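Local coordinates for protein voltage-sensor containing phosphatase (Ciona intestinalis, PDB 3V0D) that probably dephosphorylates phosphoinositides under the control of a membrane voltage sensor, through a cytoplasmic PTEN-like phosphatase domain followed by a C2 domain, at residues T205-T210 against V329-S334; F67-L72 against A123-G128. The protein carries 1 engineered substitution. All blocks are in the same frame, centred on the assembly; numbering follows the deposited sequence. Where two conformers were deposited one is given.

The two contacts lie in different domains of a PTEN-like chain, on opposite sides of its centre. Their centres are 36 Å apart and their nearest atoms about 24 Å apart, so they do not touch. Contact 2 comes first along the chain. It pairs strands 67-73 and 121-125 in the mixed sheet of the phosphatase domain and runs on into the phosphate-binding loop. Contact 1 follows. It pairs strands 202-210 and 328-335 in the five-stranded antiparallel sheet of the C2 domain, and so joins an early strand of that domain to its last. Contact 2 therefore leads into the probable active-site loop, as in other protein tyrosine phosphatases, whereas contact 1 is part of the C2 framework.

Contact 1 (T205-T210 against V329-S334); sequences TGVTIT and VKLTFS
Thr-205 and Gly-206 both face Thr-332 in a classic beta bulge, where two antiparallel strands of the C2 beta sandwich pair. At the bulge the O of Thr-332 accepts a bond from Thr-205 N at 2.8 Å and a weak one from Gly-206 N at 3.4 Å. Thr-332 N returns a bond to Gly-206 O, with the donor 39° out of the carbonyl plane. Beyond the bulge the pairing is regular. Thr-208 and Lys-330 exchange two backbone bonds, each 2.9 Å between N and O.

A water bridges the two strands on the threonine face. It donates to Lys-330 O at 2.9 Å. It is also hydrogen-bonded to Thr-208 OG1 and Thr-332 OG1. In both threonines OG1 is anti to the carbonyl carbon (chi1 near -57°), which turns the two hydroxyls to the same water.

The other face is apolar. Val-207 and Leu-331 lie side by side, with Val-207 CG2 against Leu-331 CD2 at 3.9 Å. The same CG2 also touches Val-329 CG1. Phe-292 of strand 290-295, in the other sheet of the sandwich, packs on Val-329 and Leu-331.

On the threonine face Lys-330 lies beside Thr-208. Its chain bends at chi3 (75°), which brings CE to 3.9 Å from Thr-208 OG1. The methyl CG2 of Thr-205 rests 3.6 Å from Ser-334 OG.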
loop_
_atom_site.group_PDB
_atom_site.type_symbol
_atom_site.label_atom_id
_atom_site.label_comp_id
_atom_site.label_asym_id
_atom_site.label_seq_id
_atom_site.Cartn_x
_atom_site.Cartn_y
_atom_site.Cartn_z
ATOM N N THR A 205 3.731 21.856 -7.653
ATOM C CA THR A 205 4.531 23.053 -7.909
ATOM C C THR A 205 5.662 23.243 -6.905
ATOM O O THR A 205 6.534 24.098 -7.128
ATOM C CB THR A 205 3.672 24.309 -7.888
ATOM O OG1 THR A 205 3.028 24.370 -6.619
ATOM C CG2 THR A 205 2.642 24.292 -9.013
ATOM N N GLY A 206 5.685 22.456 -5.838
ATOM C CA GLY A 206 6.761 22.561 -4.881
ATOM C C GLY A 206 6.858 21.336 -3.989
ATOM O O GLY A 206 5.861 20.608 -3.791
ATOM N N VAL A 207 8.056 21.107 -3.442
ATOM C CA VAL A 207 8.276 20.083 -2.439
ATOM C C VAL A 207 9.163 20.674 -1.356
ATOM O O VAL A 207 10.145 21.359 -1.664
ATOM C CB VAL A 207 8.845 18.754 -3.052
ATOM C CG1 VAL A 207 10.145 18.965 -3.893
ATOM C CG2 VAL A 207 9.028 17.690 -1.978
ATOM N N THR A 208 8.795 20.420 -0.102
ATOM C CA THR A 208 9.507 20.926 1.064
ATOM C C THR A 208 9.815 19.749 1.964
ATOM O O THR A 208 8.904 18.983 2.280
ATOM C CB THR A 208 8.642 21.954 1.817
ATOM O OG1 THR A 208 8.297 22.995 0.892
ATOM C CG2 THR A 208 9.390 22.553 3.009
ATOM N N ILE A 209 11.082 19.618 2.368
ATOM C CA ILE A 209 11.498 18.538 3.248
ATOM C C ILE A 209 12.141 19.158 4.481
ATOM O O ILE A 209 13.112 19.911 4.372
ATOM C CB ILE A 209 12.490 17.595 2.563
ATOM C CG1 ILE A 209 11.942 17.110 1.216
ATOM C CG2 ILE A 209 12.855 16.445 3.491
ATOM C CD1 ILE A 209 12.908 16.247 0.403
ATOM N N THR A 210 11.585 18.828 5.643
ATOM C CA THR A 210 12.112 19.304 6.926
ATOM C C THR A 210 12.992 18.254 7.579
ATOM O O THR A 210 12.869 17.072 7.284
ATOM C CB THR A 210 10.965 19.688 7.873
ATOM O OG1 THR A 210 10.160 18.528 8.148
ATOM C CG2 THR A 210 10.132 20.808 7.263
ATOM N N VAL A 329 7.577 15.634 4.626
ATOM C CA VAL A 329 7.583 16.017 3.214
ATOM C C VAL A 329 6.232 16.646 2.913
ATOM O O VAL A 329 5.199 16.069 3.233
ATOM C CB VAL A 329 7.821 14.800 2.294
ATOM C CG1 VAL A 329 7.788 15.246 0.816
ATOM C CG2 VAL A 329 9.182 14.135 2.618
ATOM N N LYS A 330 6.261 17.834 2.305
ATOM C CA LYS A 330 5.062 18.567 1.891
ATOM C C LYS A 330 5.112 18.779 0.375
ATOM O O LYS A 330 6.098 19.332 -0.127
ATOM C CB LYS A 330 4.969 19.906 2.611
ATOM C CG LYS A 330 3.837 20.770 2.098
ATOM C CD LYS A 330 3.700 22.063 2.850
ATOM C CE LYS A 330 4.772 23.037 2.477
ATOM N NZ LYS A 330 4.429 24.363 3.051
ATOM N N LEU A 331 4.050 18.379 -0.327
ATOM C CA LEU A 331 3.859 18.781 -1.710
ATOM C C LEU A 331 2.906 19.943 -1.770
ATOM O O LEU A 331 1.848 19.920 -1.111
ATOM C CB LEU A 331 3.280 17.651 -2.564
ATOM C CG LEU A 331 4.098 16.368 -2.615
ATOM C CD1 LEU A 331 3.376 15.326 -3.455
ATOM C CD2 LEU A 331 5.483 16.640 -3.176
ATOM N N THR A 332 3.270 20.959 -2.538
ATOM C CA THR A 332 2.389 22.082 -2.849
ATOM C C THR A 332 1.827 21.862 -4.249
ATOM O O THR A 332 2.547 21.422 -5.149
ATOM C CB THR A 332 3.191 23.392 -2.768
ATOM O OG1 THR A 332 3.735 23.500 -1.446
ATOM C CG2 THR A 332 2.336 24.617 -3.080
ATOM N N PHE A 333 0.550 22.219 -4.433
ATOM C CA PHE A 333 -0.166 21.983 -5.691
ATOM C C PHE A 333 -0.764 23.268 -6.243
ATOM O O PHE A 333 -1.150 24.164 -5.476
ATOM C CB PHE A 333 -1.371 21.055 -5.457
ATOM C CG PHE A 333 -1.016 19.706 -4.896
ATOM C CD1 PHE A 333 -1.366 19.365 -3.603
ATOM C CD2 PHE A 333 -0.350 18.761 -5.677
ATOM C CE1 PHE A 333 -1.067 18.110 -3.092
ATOM C CE2 PHE A 333 -0.041 17.499 -5.177
ATOM C CZ PHE A 333 -0.395 17.181 -3.872
ATOM N N SER A 334 -0.921 23.300 -7.561
ATOM C CA SER A 334 -1.831 24.224 -8.210
ATOM C C SER A 334 -3.028 23.450 -8.753
ATOM O O SER A 334 -2.942 22.260 -9.068
ATOM C CB SER A 334 -1.129 24.980 -9.334
ATOM O OG SER A 334 -0.732 24.098 -10.369
HETATM O O HOH W 1 6.107 22.212 -0.759
#

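Contact 2 (F67-L72 against A123-G128). Engineered in segment 123-128: Ser-126 (natural residue Cys). With PO4 (phosphate ion), chain C.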
loop_
_atom_site.group_PDB
_atom_site.type_symbol
_atom_site.label_atom_id
_atom_site.label_comp_id
_atom_site.label_asym_id
_atom_site.label_seq_id
_atom_site.Cartn_x
_atom_site.Cartn_y
_atom_site.Cartn_z
ATOM N N PHE A 67 -15.891 -20.799 -2.672
ATOM C CA PHE A 67 -14.738 -19.924 -2.458
ATOM C C PHE A 67 -14.442 -19.020 -3.650
ATOM O O PHE A 67 -14.759 -19.338 -4.809
ATOM C CB PHE A 67 -13.489 -20.749 -2.094
ATOM C CG PHE A 67 -12.997 -21.634 -3.210
ATOM C CD1 PHE A 67 -12.123 -21.134 -4.165
ATOM C CD2 PHE A 67 -13.428 -22.958 -3.328
ATOM C CE1 PHE A 67 -11.676 -21.933 -5.215
ATOM C CE2 PHE A 67 -12.972 -23.761 -4.380
ATOM C CZ PHE A 67 -12.109 -23.237 -5.317
ATOM N N ARG A 68 -13.772 -17.908 -3.354
ATOM C CA ARG A 68 -13.231 -17.016 -4.372
ATOM C C ARG A 68 -11.836 -16.635 -3.903
ATOM O O ARG A 68 -11.652 -16.274 -2.730
ATOM C CB ARG A 68 -14.116 -15.801 -4.570
ATOM C CG ARG A 68 -13.801 -14.932 -5.760
ATOM C CD ARG A 68 -15.045 -14.161 -6.142
ATOM N NE ARG A 68 -14.888 -13.313 -7.315
ATOM C CZ ARG A 68 -14.806 -13.781 -8.554
ATOM N NH1 ARG A 68 -14.832 -15.092 -8.767
ATOM N NH2 ARG A 68 -14.696 -12.923 -9.569
ATOM N N ILE A 69 -10.870 -16.701 -4.815
ATOM C CA ILE A 69 -9.460 -16.394 -4.521
ATOM C C ILE A 69 -9.103 -15.057 -5.137
ATOM O O ILE A 69 -9.422 -14.812 -6.303
ATOM C CB ILE A 69 -8.539 -17.479 -5.136
ATOM C CG1 ILE A 69 -9.011 -18.911 -4.802
ATOM C CG2 ILE A 69 -7.072 -17.229 -4.734
ATOM C CD1 ILE A 69 -9.046 -19.235 -3.327
ATOM N N TYR A 70 -8.403 -14.221 -4.367
ATOM C CA TYR A 70 -7.902 -12.942 -4.862
ATOM C C TYR A 70 -6.387 -12.955 -4.841
ATOM O O TYR A 70 -5.776 -13.092 -3.765
ATOM C CB TYR A 70 -8.448 -11.794 -3.991
ATOM C CG TYR A 70 -9.945 -11.660 -4.086
ATOM C CD1 TYR A 70 -10.785 -12.375 -3.259
ATOM C CD2 TYR A 70 -10.522 -10.851 -5.071
ATOM C CE1 TYR A 70 -12.174 -12.274 -3.359
ATOM C CE2 TYR A 70 -11.915 -10.748 -5.200
ATOM C CZ TYR A 70 -12.720 -11.474 -4.339
ATOM O OH TYR A 70 -14.088 -11.382 -4.413
ATOM N N ASN A 71 -5.795 -12.828 -6.028
ATOM C CA ASN A 71 -4.345 -12.739 -6.182
ATOM C C ASN A 71 -3.988 -11.272 -6.331
ATOM O O ASN A 71 -4.333 -10.655 -7.346
ATOM C CB ASN A 71 -3.899 -13.536 -7.413
ATOM C CG ASN A 71 -2.436 -13.343 -7.716
ATOM O OD1 ASN A 71 -1.694 -12.745 -6.945
ATOM N ND2 ASN A 71 -1.998 -13.840 -8.854
ATOM N N LEU A 72 -3.303 -10.720 -5.328
ATOM C CA LEU A 72 -2.980 -9.288 -5.283
ATOM C C LEU A 72 -1.609 -8.973 -5.879
ATOM O O LEU A 72 -1.138 -7.843 -5.774
ATOM C CB LEU A 72 -3.062 -8.779 -3.867
ATOM C CG LEU A 72 -4.442 -8.459 -3.318
ATOM C CD1 LEU A 72 -5.515 -9.469 -3.668
ATOM C CD2 LEU A 72 -4.363 -8.172 -1.857
ATOM N N ALA A 123 -10.637 -15.706 -0.085
ATOM C CA ALA A 123 -9.254 -15.956 0.328
ATOM C C ALA A 123 -8.373 -14.990 -0.424
ATOM O O ALA A 123 -8.273 -15.065 -1.660
ATOM C CB ALA A 123 -8.847 -17.405 0.077
ATOM N N ILE A 124 -7.763 -14.084 0.323
ATOM C CA ILE A 124 -6.949 -13.011 -0.231
ATOM C C ILE A 124 -5.493 -13.362 -0.012
ATOM O O ILE A 124 -5.097 -13.717 1.098
ATOM C CB ILE A 124 -7.336 -11.676 0.412
ATOM C CG1 ILE A 124 -8.835 -11.389 0.151
ATOM C CG2 ILE A 124 -6.465 -10.549 -0.105
ATOM C CD1 ILE A 124 -9.439 -10.272 0.958
ATOM N N HIS A 125 -4.707 -13.289 -1.078
ATOM C CA HIS A 125 -3.282 -13.555 -0.962
ATOM C C HIS A 125 -2.468 -12.562 -1.712
ATOM O O HIS A 125 -2.914 -11.934 -2.686
ATOM C CB HIS A 125 -2.898 -14.996 -1.370
ATOM C CG HIS A 125 -2.794 -15.222 -2.847
ATOM N ND1 HIS A 125 -1.678 -14.872 -3.582
ATOM C CD2 HIS A 125 -3.667 -15.777 -3.731
ATOM C CE1 HIS A 125 -1.881 -15.191 -4.855
ATOM N NE2 HIS A 125 -3.068 -15.757 -4.972
ATOM N N SER A 126 -1.211 -12.458 -1.288
ATOM C CA SER A 126 -0.218 -11.694 -1.992
ATOM C C SER A 126 1.036 -12.571 -2.090
ATOM O O SER A 126 0.896 -13.746 -2.448
ATOM C CB SER A 126 -0.058 -10.302 -1.395
ATOM O OG SER A 126 0.001 -10.346 0.014
ATOM N N LYS A 127 2.233 -12.057 -1.800
ATOM C CA LYS A 127 3.419 -12.926 -1.768
ATOM C C LYS A 127 3.482 -13.580 -0.398
ATOM O O LYS A 127 3.375 -14.802 -0.274
ATOM C CB LYS A 127 4.689 -12.129 -2.087
ATOM C CG LYS A 127 5.927 -12.978 -2.097
ATOM C CD LYS A 127 7.194 -12.203 -2.481
ATOM C CE LYS A 127 8.388 -13.148 -2.478
ATOM N NZ LYS A 127 9.661 -12.508 -2.922
ATOM N N GLY A 128 3.666 -12.792 0.643
ATOM C CA GLY A 128 3.679 -13.317 1.997
ATOM C C GLY A 128 2.316 -13.270 2.655
ATOM O O GLY A 128 2.146 -13.835 3.729
HETATM P P PO4 C . 2.927 -9.065 0.718
HETATM O O1 PO4 C . 4.044 -8.021 0.891
HETATM O O2 PO4 C . 3.174 -9.795 -0.582
HETATM O O3 PO4 C . 3.017 -10.011 1.883
HETATM O O4 PO4 C . 1.630 -8.381 0.690
#
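Tyr-70 N donates to Ala-123 O at 2.8 Å, the shortest polar bond between two parallel strands of the phosphatase sheet. The second strand leads into the phosphate-binding P-loop of the protein tyrosine phosphatase fold. Three more backbone bonds continue the pairing: Ala-123 N to Arg-68 O, His-125 N to Tyr-70 O and Leu-72 N to His-125 O.

His-125 and Asn-71 meet on one face of the sheet. The CA of Asn-71 sits over one face of the imidazole in a CH-pi contact, 3.8 Å from the ring centroid. The Asn-71 amide is turned only 20° from the ring plane, with OD1 3.2 Å from His-125 CE1. OD1 accepts from Cys-73 N, and ND2 bonds to Arg-76 O. Ile-69 CG2 meets the ring edge at CD2. With His-125 CG between the backbone N and the carbonyl carbon (chi1 80°), the ring lies against Asn-71. ND1 then donates to a lone pair of Ser-126 O, and NE2 is hydrogen-bonded to Tyr-78 OH, which fixes the ring's rotation.

Tyr-70 and Ile-124 point to the opposite face, and Tyr-70 OH bonds to Asp-109. In one conformer of Ile-124, Leu-72 CD2 lies 3.6 Å from Ile-124 CG2 and Tyr-70 CD1 against CG1. Helix 131-143 covers this side through Leu-136 and Val-137.

Beyond the strand the loop holds a phosphate ion, with Lys-130 and Arg-132 as further partners. Lys-127 N donates to phosphate O2 at 2.7 Å, and Gly-128 N reaches the same oxygen at 3.3 Å. Ser-126 is engineered in place of the natural Cys; its OG donates to phosphate O4 at 2.6 Å.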